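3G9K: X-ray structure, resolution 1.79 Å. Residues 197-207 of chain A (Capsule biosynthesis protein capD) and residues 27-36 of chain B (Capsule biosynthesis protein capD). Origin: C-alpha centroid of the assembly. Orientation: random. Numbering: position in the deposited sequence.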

ATOM      1  N   GLY A 197       7.514  28.555  -3.077  1.00 17.83           N
ATOM      2  CA  GLY A 197       6.289  28.621  -3.836  1.00 18.10           C
ATOM      3  C   GLY A 197       5.382  27.405  -3.728  1.00 18.13           C
ATOM      4  O   GLY A 197       4.150  27.559  -3.699  1.00 17.29           O
ATOM      5  N   VAL A 198       5.950  26.194  -3.649  1.00 16.34           N
ATOM      6  CA  VAL A 198       5.126  25.030  -3.610  1.00 16.54           C
ATOM      7  C   VAL A 198       4.372  25.022  -2.291  1.00 17.22           C
ATOM      8  O   VAL A 198       3.170  24.759  -2.279  1.00 16.72           O
ATOM      9  CB  VAL A 198       5.904  23.713  -3.763  1.00 17.02           C
ATOM     10  CG1 VAL A 198       4.962  22.489  -3.484  1.00 16.62           C
ATOM     11  CG2 VAL A 198       6.475  23.623  -5.176  1.00 14.57           C
ATOM     12  N   ALA A 199       5.102  25.284  -1.206  1.00 16.56           N
ATOM     13  CA  ALA A 199       4.524  25.407   0.123  1.00 16.93           C
ATOM     14  C   ALA A 199       3.461  26.477   0.173  1.00 17.50           C
ATOM     15  O   ALA A 199       2.386  26.272   0.757  1.00 16.52           O
ATOM     16  CB  ALA A 199       5.596  25.675   1.167  1.00 17.21           C
ATOM     17  N   ARG A 200       3.707  27.591  -0.516  1.00 18.44           N
ATOM     18  CA  ARG A 200       2.687  28.611  -0.615  1.00 19.29           C
ATOM     19  C   ARG A 200       1.426  28.078  -1.327  1.00 19.22           C
ATOM     20  O   ARG A 200       0.311  28.363  -0.868  1.00 19.16           O
ATOM     21  CB  ARG A 200       3.233  29.887  -1.280  1.00 20.05           C
ATOM     22  CG  ARG A 200       4.150  30.700  -0.365  1.00 21.41           C
ATOM     23  CD  ARG A 200       4.488  32.062  -0.930  1.00 22.47           C
ATOM     24  NE  ARG A 200       5.281  32.025  -2.168  1.00 27.01           N
ATOM     25  CZ  ARG A 200       6.610  31.872  -2.233  1.00 25.84           C
ATOM     26  NH1 ARG A 200       7.342  31.688  -1.129  1.00 29.26           N
ATOM     27  NH2 ARG A 200       7.209  31.881  -3.422  1.00 29.11           N
ATOM     28  N   ALA A 201       1.598  27.346  -2.440  1.00 19.15           N
ATOM     29  CA  ALA A 201       0.472  26.747  -3.170  1.00 18.81           C
ATOM     30  C   ALA A 201      -0.341  25.788  -2.296  1.00 18.08           C
ATOM     31  O   ALA A 201      -1.588  25.828  -2.328  1.00 17.68           O
ATOM     32  CB  ALA A 201       0.962  26.000  -4.419  1.00 20.06           C
ATOM     33  N   ILE A 202       0.352  24.929  -1.557  1.00 16.84           N
ATOM     34  CA  ILE A 202      -0.299  23.990  -0.630  1.00 17.39           C
ATOM     35  C   ILE A 202      -1.050  24.728   0.463  1.00 18.01           C
ATOM     36  O   ILE A 202      -2.173  24.335   0.873  1.00 16.88           O
ATOM     37  CB  ILE A 202       0.711  23.043   0.037  1.00 16.34           C
ATOM     38  CG1 ILE A 202       1.417  22.158  -1.006  1.00 15.59           C
ATOM     39  CG2 ILE A 202       0.023  22.132   1.100  1.00 16.90           C
ATOM     40  CD1 ILE A 202       2.691  21.464  -0.437  1.00 16.69           C
ATOM     41  N   SER A 203      -0.435  25.795   0.963  1.00 17.22           N
ATOM     42  CA  SER A 203      -1.036  26.542   2.059  1.00 17.99           C
ATOM     43  C   SER A 203      -2.349  27.144   1.621  1.00 18.50           C
ATOM     44  O   SER A 203      -3.323  27.104   2.361  1.00 20.18           O
ATOM     45  CB  SER A 203      -0.090  27.629   2.581  1.00 17.96           C
ATOM     46  OG  SER A 203      -0.696  28.355   3.652  1.00 18.44           O
ATOM     47  N   LYS A 204      -2.369  27.726   0.432  1.00 19.66           N
ATOM     48  CA  LYS A 204      -3.547  28.375  -0.097  1.00 20.78           C
ATOM     49  C   LYS A 204      -4.656  27.371  -0.407  1.00 21.12           C
ATOM     50  O   LYS A 204      -5.818  27.639  -0.131  1.00 21.23           O
ATOM     51  CB  LYS A 204      -3.194  29.159  -1.356  1.00 21.95           C
ATOM     52  CG  LYS A 204      -4.374  29.869  -1.930  1.00 24.07           C
ATOM     53  CD  LYS A 204      -4.143  30.336  -3.350  1.00 26.31           C
ATOM     54  CE  LYS A 204      -5.498  30.415  -4.107  1.00 29.97           C
ATOM     55  NZ  LYS A 204      -6.124  29.049  -4.205  1.00 32.40           N
ATOM     56  N   THR A 205      -4.295  26.190  -0.913  1.00 19.96           N
ATOM     57  CA  THR A 205      -5.280  25.251  -1.407  1.00 20.03           C
ATOM     58  C   THR A 205      -5.835  24.429  -0.254  1.00 19.98           C
ATOM     59  O   THR A 205      -7.050  24.197  -0.204  1.00 19.33           O
ATOM     60  CB  THR A 205      -4.676  24.340  -2.485  1.00 20.71           C
ATOM     61  OG1 THR A 205      -4.330  25.149  -3.640  1.00 18.51           O
ATOM     62  CG2 THR A 205      -5.664  23.274  -2.897  1.00 19.37           C
ATOM     63  N   ALA A 206      -4.954  24.026   0.665  1.00 19.68           N
ATOM     64  CA  ALA A 206      -5.314  23.159   1.790  1.00 20.37           C
ATOM     65  C   ALA A 206      -5.710  23.912   3.061  1.00 21.25           C
ATOM     66  O   ALA A 206      -6.259  23.309   3.970  1.00 22.08           O
ATOM     67  CB  ALA A 206      -4.192  22.216   2.091  1.00 19.95           C
ATOM     68  N   LYS A 207      -5.433  25.212   3.129  1.00 21.87           N
ATOM     69  CA  LYS A 207      -5.667  26.000   4.352  1.00 22.70           C
ATOM     70  C   LYS A 207      -4.822  25.456   5.496  1.00 22.57           C
ATOM     71  O   LYS A 207      -5.324  25.111   6.589  1.00 23.31           O
ATOM     72  CB  LYS A 207      -7.167  26.036   4.710  1.00 23.97           C
ATOM     73  CG  LYS A 207      -8.054  26.382   3.523  1.00 25.01           C
ATOM     74  CD  LYS A 207      -7.757  27.782   3.030  1.00 29.91           C
ATOM     75  CE  LYS A 207      -8.890  28.348   2.187  1.00 32.89           C
ATOM     76  NZ  LYS A 207      -8.840  27.849   0.788  1.00 36.81           N
TER
ATOM     77  N   GLY B  27      -9.294  15.410  -3.874  1.00 21.29           N
ATOM     78  CA  GLY B  27      -9.492  15.897  -5.232  1.00 21.01           C
ATOM     79  C   GLY B  27      -9.015  17.321  -5.399  1.00 21.48           C
ATOM     80  O   GLY B  27      -8.942  17.837  -6.504  1.00 21.68           O
ATOM     81  N   LYS B  28      -8.692  17.982  -4.293  1.00 22.62           N
ATOM     82  CA  LYS B  28      -8.085  19.305  -4.382  1.00 22.81           C
ATOM     83  C   LYS B  28      -6.708  19.132  -5.032  1.00 22.09           C
ATOM     84  O   LYS B  28      -6.056  18.111  -4.856  1.00 21.15           O
ATOM     85  CB  LYS B  28      -7.980  19.951  -3.000  1.00 23.60           C
ATOM     86  CG  LYS B  28      -9.350  20.260  -2.361  1.00 25.50           C
ATOM     87  CD  LYS B  28      -9.375  21.657  -1.735  1.00 29.15           C
ATOM     88  CE  LYS B  28     -10.760  22.050  -1.235  1.00 30.06           C
ATOM     89  NZ  LYS B  28     -11.407  23.030  -2.166  1.00 31.16           N
ATOM     90  N   TYR B  29      -6.305  20.114  -5.819  1.00 21.74           N
ATOM     91  CA  TYR B  29      -5.188  19.946  -6.739  1.00 21.69           C
ATOM     92  C   TYR B  29      -4.414  21.237  -6.860  1.00 21.69           C
ATOM     93  O   TYR B  29      -4.994  22.299  -7.105  1.00 21.33           O
ATOM     94  CB  TYR B  29      -5.755  19.565  -8.087  1.00 21.50           C
ATOM     95  CG  TYR B  29      -4.801  19.404  -9.224  1.00 20.52           C
ATOM     96  CD1 TYR B  29      -4.209  18.178  -9.486  1.00 19.84           C
ATOM     97  CD2 TYR B  29      -4.584  20.433 -10.125  1.00 19.44           C
ATOM     98  CE1 TYR B  29      -3.385  18.007 -10.591  1.00 20.31           C
ATOM     99  CE2 TYR B  29      -3.758  20.271 -11.205  1.00 22.60           C
ATOM    100  CZ  TYR B  29      -3.155  19.049 -11.438  1.00 21.27           C
ATOM    101  OH  TYR B  29      -2.367  18.873 -12.554  1.00 20.76           O
ATOM    102  N   THR B  30      -3.115  21.171  -6.608  1.00 20.78           N
ATOM    103  CA  THR B  30      -2.279  22.334  -6.763  1.00 20.58           C
ATOM    104  C   THR B  30      -0.865  21.898  -7.140  1.00 20.14           C
ATOM    105  O   THR B  30      -0.453  20.757  -6.850  1.00 17.66           O
ATOM    106  CB  THR B  30      -2.311  23.279  -5.501  1.00 21.45           C
ATOM    107  OG1 THR B  30      -1.928  24.618  -5.888  1.00 23.74           O
ATOM    108  CG2 THR B  30      -1.411  22.738  -4.365  1.00 21.62           C
ATOM    109  N   ALA B  31      -0.147  22.788  -7.838  1.00 20.34           N
ATOM    110  CA  ALA B  31       1.277  22.530  -8.168  1.00 19.95           C
ATOM    111  C   ALA B  31       1.428  21.164  -8.859  1.00 19.40           C
ATOM    112  O   ALA B  31       2.450  20.514  -8.734  1.00 18.54           O
ATOM    113  CB  ALA B  31       2.137  22.614  -6.896  1.00 18.87           C
ATOM    114  N   GLY B  32       0.389  20.746  -9.589  1.00 19.17           N
ATOM    115  CA  GLY B  32       0.425  19.539 -10.389  1.00 18.94           C
ATOM    116  C   GLY B  32       0.107  18.264  -9.678  1.00 18.77           C
ATOM    117  O   GLY B  32       0.226  17.192 -10.254  1.00 20.69           O
ATOM    118  N   PHE B  33      -0.358  18.357  -8.447  1.00 17.61           N
ATOM    119  CA  PHE B  33      -0.663  17.126  -7.695  1.00 17.13           C
ATOM    120  C   PHE B  33      -1.927  17.238  -6.859  1.00 16.98           C
ATOM    121  O   PHE B  33      -2.337  18.342  -6.498  1.00 16.40           O
ATOM    122  CB  PHE B  33       0.546  16.702  -6.842  1.00 17.30           C
ATOM    123  CG  PHE B  33       0.924  17.685  -5.770  1.00 17.19           C
ATOM    124  CD1 PHE B  33       0.416  17.556  -4.474  1.00 19.15           C
ATOM    125  CD2 PHE B  33       1.814  18.713  -6.037  1.00 19.06           C
ATOM    126  CE1 PHE B  33       0.781  18.443  -3.486  1.00 17.46           C
ATOM    127  CE2 PHE B  33       2.158  19.629  -5.036  1.00 18.38           C
ATOM    128  CZ  PHE B  33       1.616  19.474  -3.764  1.00 18.39           C
ATOM    129  N   PHE B  34      -2.485  16.072  -6.511  1.00 17.38           N
ATOM    130  CA  PHE B  34      -3.674  15.927  -5.710  1.00 17.55           C
ATOM    131  C   PHE B  34      -3.325  15.847  -4.226  1.00 17.18           C
ATOM    132  O   PHE B  34      -2.371  15.179  -3.843  1.00 15.85           O
ATOM    133  CB  PHE B  34      -4.467  14.678  -6.172  1.00 18.16           C
ATOM    134  CG  PHE B  34      -5.227  14.883  -7.467  1.00 18.25           C
ATOM    135  CD1 PHE B  34      -6.356  15.689  -7.508  1.00 21.57           C
ATOM    136  CD2 PHE B  34      -4.811  14.302  -8.636  1.00 18.74           C
ATOM    137  CE1 PHE B  34      -7.032  15.927  -8.710  1.00 19.15           C
ATOM    138  CE2 PHE B  34      -5.498  14.506  -9.835  1.00 19.57           C
ATOM    139  CZ  PHE B  34      -6.626  15.307  -9.859  1.00 20.19           C
ATOM    140  N   LEU B  35      -4.092  16.544  -3.392  1.00 17.14           N
ATOM    141  CA  LEU B  35      -3.907  16.533  -1.935  1.00 17.31           C
ATOM    142  C   LEU B  35      -4.727  15.473  -1.232  1.00 18.05           C
ATOM    143  O   LEU B  35      -5.926  15.346  -1.474  1.00 17.45           O
ATOM    144  CB  LEU B  35      -4.271  17.928  -1.378  1.00 17.28           C
ATOM    145  CG  LEU B  35      -3.230  18.995  -1.737  1.00 19.52           C
ATOM    146  CD1 LEU B  35      -3.803  20.427  -1.583  1.00 20.43           C
ATOM    147  CD2 LEU B  35      -2.006  18.846  -0.892  1.00 20.66           C
ATOM    148  N   ASN B  36      -4.081  14.719  -0.337  1.00 17.82           N
ATOM    149  CA  ASN B  36      -4.691  13.684   0.441  1.00 19.93           C
ATOM    150  C   ASN B  36      -5.918  14.166   1.200  1.00 21.35           C
ATOM    151  O   ASN B  36      -6.018  15.345   1.556  1.00 19.46           O
ATOM    152  CB  ASN B  36      -3.680  13.173   1.488  1.00 19.39           C
ATOM    153  CG  ASN B  36      -3.386  14.222   2.573  1.00 20.97           C
ATOM    154  OD1 ASN B  36      -4.111  14.311   3.567  1.00 22.26           O
ATOM    155  ND2 ASN B  36      -2.329  15.000   2.389  1.00 18.41           N
TER
HETATM  156  O   HOH W   1      -2.473  27.099  -4.606  1.00 42.85           O
HETATM  157  O   HOH W   2      -9.056  25.273  -2.012  1.00 38.72           O

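A helix laid against a β-hairpin can be held by apolar packing at its centre and by water at its margin, and this contact in the capsule protein CapD is a compact example. At the apolar centre, I202(A) packs against F33(B) and L35(B): its CG1 lies 3.9 Å from CZ of F33(B), and its CG2 lies 4.3 Å from CD2 of L35(B). One turn earlier in the helix, CG1 of V198(A) approaches CE2 of F33(B) at 4.3 Å. Both aliphatic groups meet the phenylalanine at its ring edge, near the ring plane, so the contact is not face-on packing. L35(B) extends the apolar patch along the helix, its CD1 standing 3.6 Å from CG2 of T205(A) and 4.1 Å from CB of A206(A).

Each partner also has backbone hydrogen bonds of its own. The helix keeps its i to i+4 bonds, such as I202(A) N to V198(A) O at 2.9 Å, while a type I' turn from T30(B) to F33(B) is closed by reciprocal bonds, T30(B) N to F33(B) O and F33(B) N to T30(B) O, both 2.9 Å. The small side chain of A201(A) points toward this turn, and its CB comes within 4.4 Å of CB of A31(B) and 3.5 Å of OG1 of T30(B).

There the chemistry turns polar. Water bridges the stretches at two points. Water 1 donates to A201(A) O at 2.8 Å and also hydrogen-bonds T205(A) OG1 at 2.9 Å and T30(B) OG1 at 2.8 Å, tying a helix carbonyl and two threonine hydroxyls together. Farther along, water 2 donates to T205(A) O at 2.9 Å and accepts from K28(B) NZ at 3.3 Å. The lysine's aliphatic portion also packs here, with CB of K28(B) 4.1 Å from CG2 of T205(A).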